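Local coordinates for photosystem II assembly protein Ycf48 (Thermosynechococcus elongatus, PDB 5OJ5), which probably assists early photosystem II assembly and the replacement of photodamaged D1, and binds the C-terminal extension of D1, at residues Ser104-Gly109 / Leu146-Gly151; Glu111-Gly116 / Gly153-Ile158; Leu238-Asn243 / Glu256-Leu261. One frame throughout, in Å; residues are numbered along the deposited sequence.

Contact 1: residues Ser104-Gly109 / Leu146-Gly151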
loop_
_atom_site.group_PDB
_atom_site.type_symbol
_atom_site.label_atom_id
_atom_site.label_comp_id
_atom_site.label_asym_id
_atom_site.label_seq_id
_atom_site.Cartn_x
_atom_site.Cartn_y
_atom_site.Cartn_z
ATOM N N SER A 104 -4.655 -7.608 -1.543
ATOM C CA SER A 104 -4.072 -7.416 -0.224
ATOM C C SER A 104 -3.585 -8.754 0.283
ATOM O O SER A 104 -4.288 -9.758 0.158
ATOM C CB SER A 104 -5.122 -6.821 0.693
ATOM O OG SER A 104 -4.718 -6.655 2.029
ATOM N N VAL A 105 -2.387 -8.757 0.887
ATOM C CA VAL A 105 -1.848 -9.921 1.578
ATOM C C VAL A 105 -1.274 -9.432 2.896
ATOM O O VAL A 105 -0.650 -8.362 2.955
ATOM C CB VAL A 105 -0.788 -10.667 0.742
ATOM C CG1 VAL A 105 0.394 -9.758 0.320
ATOM C CG2 VAL A 105 -0.277 -11.927 1.453
ATOM N N SER A 106 -1.478 -10.214 3.964
ATOM C CA SER A 106 -0.968 -9.802 5.273
ATOM C C SER A 106 -0.635 -11.024 6.089
ATOM O O SER A 106 -1.501 -11.885 6.290
ATOM C CB SER A 106 -2.021 -8.968 5.982
ATOM O OG SER A 106 -1.597 -8.562 7.268
ATOM N N PHE A 107 0.583 -11.055 6.613
ATOM C CA PHE A 107 1.028 -12.092 7.554
ATOM C C PHE A 107 1.300 -11.478 8.914
ATOM O O PHE A 107 1.749 -10.335 9.043
ATOM C CB PHE A 107 2.337 -12.736 7.062
ATOM C CG PHE A 107 2.097 -13.800 6.015
ATOM C CD1 PHE A 107 2.022 -15.148 6.387
ATOM C CD2 PHE A 107 1.906 -13.471 4.664
ATOM C CE1 PHE A 107 1.777 -16.140 5.468
ATOM C CE2 PHE A 107 1.647 -14.499 3.718
ATOM C CZ PHE A 107 1.581 -15.821 4.139
ATOM N N GLN A 108 1.060 -12.295 9.933
ATOM C CA GLN A 108 1.586 -12.050 11.285
ATOM C C GLN A 108 2.214 -13.388 11.675
ATOM O O GLN A 108 1.506 -14.369 11.947
ATOM C CB GLN A 108 0.485 -11.619 12.240
ATOM C CG GLN A 108 0.990 -11.404 13.663
ATOM C CD GLN A 108 2.165 -10.463 13.704
ATOM O OE1 GLN A 108 3.234 -10.813 14.254
ATOM N NE2 GLN A 108 2.005 -9.290 13.181
ATOM N N GLY A 109 3.527 -13.455 11.595
ATOM C CA GLY A 109 4.184 -14.766 11.694
ATOM C C GLY A 109 3.701 -15.678 10.584
ATOM O O GLY A 109 3.500 -15.250 9.442
ATOM N N LEU A 146 -8.857 -4.793 1.668
ATOM C CA LEU A 146 -7.690 -4.829 2.538
ATOM C C LEU A 146 -7.948 -5.876 3.597
ATOM O O LEU A 146 -9.058 -5.962 4.132
ATOM C CB LEU A 146 -7.481 -3.433 3.186
ATOM C CG LEU A 146 -6.313 -3.323 4.159
ATOM C CD1 LEU A 146 -5.832 -1.891 4.151
ATOM C CD2 LEU A 146 -6.694 -3.664 5.588
ATOM N N ILE A 147 -6.912 -6.641 3.941
ATOM C CA ILE A 147 -6.944 -7.502 5.121
ATOM C C ILE A 147 -5.697 -7.226 5.916
ATOM O O ILE A 147 -4.620 -6.972 5.355
ATOM C CB ILE A 147 -7.073 -8.988 4.720
ATOM C CG1 ILE A 147 -7.349 -9.873 5.938
ATOM C CG2 ILE A 147 -5.901 -9.492 3.911
ATOM C CD1 ILE A 147 -8.330 -10.828 5.859
ATOM N N LYS A 148 -5.845 -7.232 7.239
ATOM C CA LYS A 148 -4.731 -7.048 8.154
ATOM C C LYS A 148 -4.722 -8.204 9.141
ATOM O O LYS A 148 -5.685 -8.384 9.904
ATOM C CB LYS A 148 -4.832 -5.699 8.870
ATOM C CG LYS A 148 -3.732 -5.531 9.896
ATOM C CD LYS A 148 -2.361 -5.347 9.244
ATOM C CE LYS A 148 -1.258 -5.064 10.181
ATOM N NZ LYS A 148 0.049 -4.956 9.419
ATOM N N ALA A 149 -3.627 -8.958 9.141
ATOM C CA ALA A 149 -3.449 -10.056 10.083
ATOM C C ALA A 149 -3.086 -9.488 11.442
ATOM O O ALA A 149 -2.154 -8.685 11.551
ATOM C CB ALA A 149 -2.293 -10.937 9.628
ATOM N N LEU A 150 -3.803 -9.910 12.487
ATOM C CA LEU A 150 -3.499 -9.486 13.852
ATOM C C LEU A 150 -2.833 -10.590 14.651
ATOM O O LEU A 150 -2.431 -10.362 15.789
ATOM C CB LEU A 150 -4.789 -9.019 14.539
ATOM C CG LEU A 150 -5.459 -7.818 13.867
ATOM C CD1 LEU A 150 -6.824 -7.560 14.462
ATOM C CD2 LEU A 150 -4.601 -6.580 13.865
ATOM N N GLY A 151 -2.687 -11.784 14.075
ATOM C CA GLY A 151 -2.104 -12.921 14.748
ATOM C C GLY A 151 -3.128 -13.707 15.532
ATOM O O GLY A 151 -4.199 -13.221 15.901
HETATM O O HOH W 1 0.280 -6.679 6.919
HETATM O O HOH W 2 0.170 -8.027 10.079
HETATM O O HOH W 3 -0.359 -7.675 13.314
#

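Contact 2: residues Glu111-Gly116 / Gly153-Ile158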
loop_
_atom_site.group_PDB
_atom_site.type_symbol
_atom_site.label_atom_id
_atom_site.label_comp_id
_atom_site.label_asym_id
_atom_site.label_seq_id
_atom_site.Cartn_x
_atom_site.Cartn_y
_atom_site.Cartn_z
ATOM N N GLU A 111 0.810 -16.988 10.156
ATOM C CA GLU A 111 -0.588 -16.831 9.788
ATOM C C GLU A 111 -0.718 -15.745 8.728
ATOM O O GLU A 111 -0.296 -14.611 8.952
ATOM C CB GLU A 111 -1.458 -16.487 10.978
ATOM C CG GLU A 111 -2.897 -16.558 10.565
ATOM C CD GLU A 111 -3.869 -16.511 11.732
ATOM O OE1 GLU A 111 -3.566 -15.914 12.815
ATOM O OE2 GLU A 111 -4.988 -17.151 11.607
ATOM N N GLY A 112 -1.296 -16.099 7.577
ATOM C CA GLY A 112 -1.427 -15.171 6.482
ATOM C C GLY A 112 -2.808 -15.203 5.862
ATOM O O GLY A 112 -3.532 -16.193 5.928
ATOM N N TRP A 113 -3.123 -14.085 5.216
ATOM C CA TRP A 113 -4.425 -13.873 4.611
ATOM C C TRP A 113 -4.240 -13.160 3.279
ATOM O O TRP A 113 -3.381 -12.276 3.162
ATOM C CB TRP A 113 -5.283 -12.960 5.494
ATOM C CG TRP A 113 -5.428 -13.378 6.920
ATOM C CD1 TRP A 113 -4.507 -13.243 7.911
ATOM C CD2 TRP A 113 -6.566 -13.993 7.516
ATOM N NE1 TRP A 113 -5.011 -13.726 9.109
ATOM C CE2 TRP A 113 -6.271 -14.189 8.886
ATOM C CE3 TRP A 113 -7.825 -14.364 7.029
ATOM C CZ2 TRP A 113 -7.200 -14.750 9.775
ATOM C CZ3 TRP A 113 -8.745 -14.942 7.911
ATOM C CH2 TRP A 113 -8.418 -15.109 9.260
ATOM N N ILE A 114 -5.053 -13.522 2.296
ATOM C CA ILE A 114 -5.129 -12.812 1.013
ATOM C C ILE A 114 -6.596 -12.527 0.751
ATOM O O ILE A 114 -7.439 -13.404 0.957
ATOM C CB ILE A 114 -4.571 -13.676 -0.137
ATOM C CG1 ILE A 114 -3.077 -13.954 0.077
ATOM C CG2 ILE A 114 -4.802 -12.984 -1.486
ATOM C CD1 ILE A 114 -2.545 -15.069 -0.828
ATOM N N VAL A 115 -6.901 -11.320 0.263
ATOM C CA VAL A 115 -8.250 -11.053 -0.215
ATOM C C VAL A 115 -8.206 -10.420 -1.589
ATOM O O VAL A 115 -7.225 -9.788 -1.992
ATOM C CB VAL A 115 -9.083 -10.192 0.757
ATOM C CG1 VAL A 115 -9.265 -10.900 2.076
ATOM C CG2 VAL A 115 -8.467 -8.793 0.968
ATOM N N GLY A 116 -9.321 -10.550 -2.296
ATOM C CA GLY A 116 -9.405 -9.999 -3.622
ATOM C C GLY A 116 -10.814 -9.888 -4.133
ATOM O O GLY A 116 -11.798 -10.156 -3.428
ATOM N N GLY A 153 -5.311 -15.980 15.057
ATOM C CA GLY A 153 -6.679 -16.170 14.647
ATOM C C GLY A 153 -7.470 -14.911 14.400
ATOM O O GLY A 153 -8.640 -14.999 13.988
ATOM N N SER A 154 -6.888 -13.736 14.620
ATOM C CA SER A 154 -7.620 -12.491 14.453
ATOM C C SER A 154 -7.163 -11.755 13.195
ATOM O O SER A 154 -5.986 -11.783 12.817
ATOM C CB SER A 154 -7.392 -11.599 15.672
ATOM O OG SER A 154 -8.113 -12.054 16.827
ATOM N N ALA A 155 -8.117 -11.063 12.572
ATOM C CA ALA A 155 -7.805 -10.254 11.393
ATOM C C ALA A 155 -8.906 -9.221 11.228
ATOM O O ALA A 155 -10.029 -9.394 11.715
ATOM C CB ALA A 155 -7.697 -11.100 10.137
ATOM N N GLU A 156 -8.588 -8.149 10.518
ATOM C CA GLU A 156 -9.578 -7.155 10.122
ATOM C C GLU A 156 -9.592 -7.002 8.625
ATOM O O GLU A 156 -8.568 -7.088 7.974
ATOM C CB GLU A 156 -9.341 -5.873 10.774
ATOM C CG GLU A 156 -8.096 -5.269 10.732
ATOM C CD GLU A 156 -7.999 -4.188 11.815
ATOM O OE1 GLU A 156 -7.462 -3.125 11.504
ATOM O OE2 GLU A 156 -8.485 -4.348 12.972
ATOM N N MET A 157 -10.789 -6.784 8.092
ATOM C CA MET A 157 -11.019 -6.671 6.662
ATOM C C MET A 157 -11.828 -5.414 6.363
ATOM O O MET A 157 -12.772 -5.083 7.087
ATOM C CB MET A 157 -11.811 -7.932 6.197
ATOM C CG MET A 157 -12.182 -7.864 4.712
ATOM S SD MET A 157 -12.870 -9.331 4.004
ATOM C CE MET A 157 -14.271 -9.648 5.095
ATOM N N ILE A 158 -11.464 -4.736 5.289
ATOM C CA ILE A 158 -12.222 -3.582 4.816
ATOM C C ILE A 158 -12.617 -3.855 3.380
ATOM O O ILE A 158 -11.779 -4.288 2.566
ATOM C CB ILE A 158 -11.421 -2.265 4.929
ATOM C CG1 ILE A 158 -11.001 -2.104 6.389
ATOM C CG2 ILE A 158 -12.296 -1.081 4.489
ATOM C CD1 ILE A 158 -10.480 -0.722 6.747
HETATM O O HOH W 4 -3.944 -13.368 11.871
#

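Contact 3: residues Leu238-Asn243 / Glu256-Leu261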
loop_
_atom_site.group_PDB
_atom_site.type_symbol
_atom_site.label_atom_id
_atom_site.label_comp_id
_atom_site.label_asym_id
_atom_site.label_seq_id
_atom_site.Cartn_x
_atom_site.Cartn_y
_atom_site.Cartn_z
ATOM N N LEU A 238 -0.938 13.097 9.465
ATOM C CA LEU A 238 -1.352 12.639 8.152
ATOM C C LEU A 238 -0.519 13.326 7.083
ATOM O O LEU A 238 -0.067 14.467 7.241
ATOM C CB LEU A 238 -2.819 12.944 7.897
ATOM C CG LEU A 238 -3.909 12.258 8.749
ATOM C CD1 LEU A 238 -5.302 12.939 8.566
ATOM C CD2 LEU A 238 -3.992 10.838 8.383
ATOM N N TRP A 239 -0.389 12.631 5.948
ATOM C CA TRP A 239 0.132 13.221 4.728
ATOM C C TRP A 239 -0.924 13.076 3.642
ATOM O O TRP A 239 -1.759 12.175 3.684
ATOM C CB TRP A 239 1.472 12.580 4.290
ATOM C CG TRP A 239 1.454 11.092 4.093
ATOM C CD1 TRP A 239 1.876 10.137 4.986
ATOM C CD2 TRP A 239 1.010 10.387 2.933
ATOM N NE1 TRP A 239 1.737 8.884 4.451
ATOM C CE2 TRP A 239 1.198 9.006 3.193
ATOM C CE3 TRP A 239 0.484 10.767 1.688
ATOM C CZ2 TRP A 239 0.873 8.019 2.266
ATOM C CZ3 TRP A 239 0.138 9.767 0.769
ATOM C CH2 TRP A 239 0.329 8.412 1.070
ATOM N N MET A 240 -0.835 13.951 2.646
ATOM C CA MET A 240 -1.655 13.864 1.453
ATOM C C MET A 240 -0.833 14.103 0.200
ATOM O O MET A 240 0.086 14.932 0.195
ATOM C CB MET A 240 -2.855 14.854 1.475
ATOM C CG MET A 240 -2.477 16.313 1.557
ATOM S SD MET A 240 -3.888 17.431 1.408
ATOM C CE MET A 240 -4.940 16.947 2.675
ATOM N N ILE A 241 -1.213 13.406 -0.857
ATOM C CA ILE A 241 -0.803 13.674 -2.235
ATOM C C ILE A 241 -2.036 14.189 -2.964
ATOM O O ILE A 241 -3.096 13.546 -2.916
ATOM C CB ILE A 241 -0.291 12.406 -2.931
ATOM C CG1 ILE A 241 0.995 11.921 -2.270
ATOM C CG2 ILE A 241 -0.102 12.687 -4.432
ATOM C CD1 ILE A 241 1.414 10.518 -2.724
ATOM N N VAL A 242 -1.901 15.336 -3.641
ATOM C CA VAL A 242 -2.992 15.910 -4.411
ATOM C C VAL A 242 -2.584 15.982 -5.878
ATOM O O VAL A 242 -1.410 15.882 -6.241
ATOM C CB VAL A 242 -3.462 17.285 -3.905
ATOM C CG1 VAL A 242 -3.826 17.217 -2.423
ATOM C CG2 VAL A 242 -2.417 18.315 -4.174
ATOM N N ASN A 243 -3.599 16.187 -6.723
ATOM C CA ASN A 243 -3.409 16.271 -8.164
ATOM C C ASN A 243 -2.299 17.241 -8.519
ATOM O O ASN A 243 -2.113 18.278 -7.873
ATOM C CB ASN A 243 -4.700 16.723 -8.869
ATOM C CG ASN A 243 -4.635 16.512 -10.378
ATOM O OD1 ASN A 243 -4.484 15.390 -10.840
ATOM N ND2 ASN A 243 -4.723 17.592 -11.145
ATOM N N GLU A 256 -6.762 18.100 11.709
ATOM C CA GLU A 256 -7.618 18.630 10.662
ATOM C C GLU A 256 -7.103 19.929 10.064
ATOM O O GLU A 256 -7.686 20.405 9.083
ATOM C CB GLU A 256 -9.063 18.760 11.146
ATOM C CG GLU A 256 -9.734 17.406 11.355
ATOM C CD GLU A 256 -10.881 17.477 12.333
ATOM O OE1 GLU A 256 -11.268 16.425 12.899
ATOM O OE2 GLU A 256 -11.404 18.597 12.520
ATOM N N ASN A 257 -6.008 20.480 10.596
ATOM C CA ASN A 257 -5.326 21.621 9.999
ATOM C C ASN A 257 -4.121 21.138 9.190
ATOM O O ASN A 257 -3.429 20.192 9.575
ATOM C CB ASN A 257 -4.867 22.634 11.057
ATOM C CG ASN A 257 -5.976 23.619 11.473
ATOM O OD1 ASN A 257 -6.241 23.791 12.667
ATOM N ND2 ASN A 257 -6.609 24.272 10.499
ATOM N N TRP A 258 -3.861 21.810 8.086
ATOM C CA TRP A 258 -2.924 21.314 7.096
ATOM C C TRP A 258 -1.923 22.421 6.800
ATOM O O TRP A 258 -2.255 23.613 6.812
ATOM C CB TRP A 258 -3.677 20.837 5.833
ATOM C CG TRP A 258 -4.333 19.530 6.043
ATOM C CD1 TRP A 258 -5.566 19.273 6.597
ATOM C CD2 TRP A 258 -3.737 18.268 5.834
ATOM N NE1 TRP A 258 -5.790 17.937 6.696
ATOM C CE2 TRP A 258 -4.685 17.286 6.222
ATOM C CE3 TRP A 258 -2.508 17.842 5.297
ATOM C CZ2 TRP A 258 -4.446 15.963 6.116
ATOM C CZ3 TRP A 258 -2.293 16.490 5.208
ATOM C CH2 TRP A 258 -3.267 15.585 5.589
ATOM N N GLY A 259 -0.693 22.006 6.555
ATOM C CA GLY A 259 0.405 22.903 6.265
ATOM C C GLY A 259 0.443 23.354 4.818
ATOM O O GLY A 259 -0.475 23.121 4.033
ATOM N N GLU A 260 1.540 24.034 4.476
ATOM C CA GLU A 260 1.726 24.548 3.126
ATOM C C GLU A 260 1.740 23.438 2.082
ATOM O O GLU A 260 2.199 22.319 2.313
ATOM C CB GLU A 260 3.030 25.366 3.030
ATOM C CG GLU A 260 4.304 24.559 2.680
ATOM C CD GLU A 260 5.626 25.354 2.723
ATOM O OE1 GLU A 260 6.273 25.379 3.792
ATOM O OE2 GLU A 260 6.031 25.930 1.682
ATOM N N LEU A 261 1.233 23.768 0.915
ATOM C CA LEU A 261 1.242 22.848 -0.200
ATOM C C LEU A 261 2.638 22.843 -0.819
ATOM O O LEU A 261 3.117 23.882 -1.274
ATOM C CB LEU A 261 0.148 23.284 -1.176
ATOM C CG LEU A 261 -0.217 22.254 -2.240
ATOM C CD1 LEU A 261 -0.675 20.917 -1.638
ATOM C CD2 LEU A 261 -1.252 22.823 -3.186
#

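Contact 1: residues Ser104-Gly109 / Leu146-Gly151
Leu146 enters the contact through its backbone: its CA lies 3.5 Å from Ser104 OG, while its CB points away and the side chain touches Leu188 of the next blade. At Ile147 the two strands are tied directly, the backbone N donating to Ser104 OG over 2.9 Å in a nearly straight bond (170°). The branched side chain of Ile147 runs on to Met121 and Trp113. Lys148 also has its CB turned away, but the bend at chi2 (70°) places CD 3.9 Å from Ser106 OG, and NZ gives a hydrogen bond to water 1, which Ser106 OG also binds. Ala149 repeats the Ile147 bond, its N reaching Ser106 OG at 2.8 Å. Both serines hold OG anti to the backbone N, across the gap, and their short polar side chains suit a bridge. Ala149 CB lies 3.4 Å from Ser106 OG. Water 2 donates to both Ala149 O and Phe107 O; water 3 donates to Ala149 O and accepts from Gln108 NE2. Leu150 and Gly151 both face Ser154, a classic beta bulge. At Gly151 a CB would be tight against Gln108 CG and jammed against the carbonyl O of Leu150, which calls for glycine. Phe107 N is likewise received by Ser62 OG of the preceding blade. Parallel first strands of successive blades, the axes of the two short segments 5.5 Å apart at closest approach, line the centre of a beta-propeller.

Contact 2: residues Glu111-Gly116 / Gly153-Ile158
Ala155 lays its CB over one face of the Trp113 ring, 3.6 Å above the plane and shifted toward the rim, a CH-pi contact with the six-membered ring, closest at CE2. This is the tight part of the contact: the compact methyl lets the broad indole lie close, and Ile147, Ala149 and Met121 pack around the tryptophan. Farther along, the fit is looser. In the conformer given, Val115 CG1 and Met157 SD are 4.4 Å apart, and the methionine also rests on Met121. The opposite end is polar and watered. Glu111 stretches out with CG anti to the backbone N (chi1 -171°), and OE1 accepts the N-H of Gly153 at 2.8 Å through its syn lone pair. Positive phi suits glycine at this turn. OE2 is held by His123. Water 4 lies in the plane of the indole at its edge, accepting from Trp113 NE1 at 3.0 Å and donating to Ser154 O, with a weaker bond to Glu111 OE1. The segment axes are 9.2 Å apart and no backbone-to-backbone bond joins the strands; side chains and one water lie between them, as where second strands of adjacent beta-propeller blades pack face to face.

Contact 3: residues Leu238-Asn243 / Glu256-Leu261
Met240 turns CG between its backbone N and carbonyl carbon (chi1 61°), and a bend at chi3 (57°) folds CE over the ring of Trp258, whose own CG stands anti to its carbonyl carbon. Reaching tip to tip, the two side chains set Met240 CE almost exactly over the centre of the Trp258 six-membered ring, 3.4 Å from its centroid and 2° off the normal. SD follows at 4.3 Å from that centroid, over the same face, so a CH-pi contact and a Met-aromatic contact act together. Methionine suits this place because its flexible, unbranched chain can bend at the end and set a polarised methyl, with sulfur behind it, on the indole face. Leu238 CB comes within 3.5 Å of Trp258 CH2 as the two side chains cross obliquely; Leu238 O is 3.6 Å from Trp258 CZ3. At the far end Val242 CG2 touches Leu261 CD1 at 4.0 Å, a lighter apolar contact that Thr223 shares. Met230 and Thr222 add to the packing of Trp258, whose NE1 makes a weak hydrogen bond to Tyr206 of the preceding blade; Thr222, Thr223 and Tyr206 all fall in the Arg-rich patch. The segment 256-261 follows a three-stranded sheet and appears to take the place of the fourth strand most other blades have, with Trp258 packed on the outer side of a beta-propeller blade through a Met-aromatic contact.

Overall arrangement
Contacts 1 and 2 are two layers of one interface between neighbouring blades, with centres 5 Å apart. Strands 101-108 and 111-117 belong to one four-stranded sheet, 144-151 and 154-159 to the next, and the segments alternate along the chain. Contact 1 joins the inner strands, contact 2 the pair just outside them, and backbone bonds within each sheet link the layers. Contact 3 comes later in sequence and lies on the opposite side of the chain's centre, about 28 Å from contact 1 and 30 Å from contact 2, centre to centre. Its two segments belong to, or directly follow, one sheet, so the seven-bladed torus combines blade-to-blade seams with packing at a single blade.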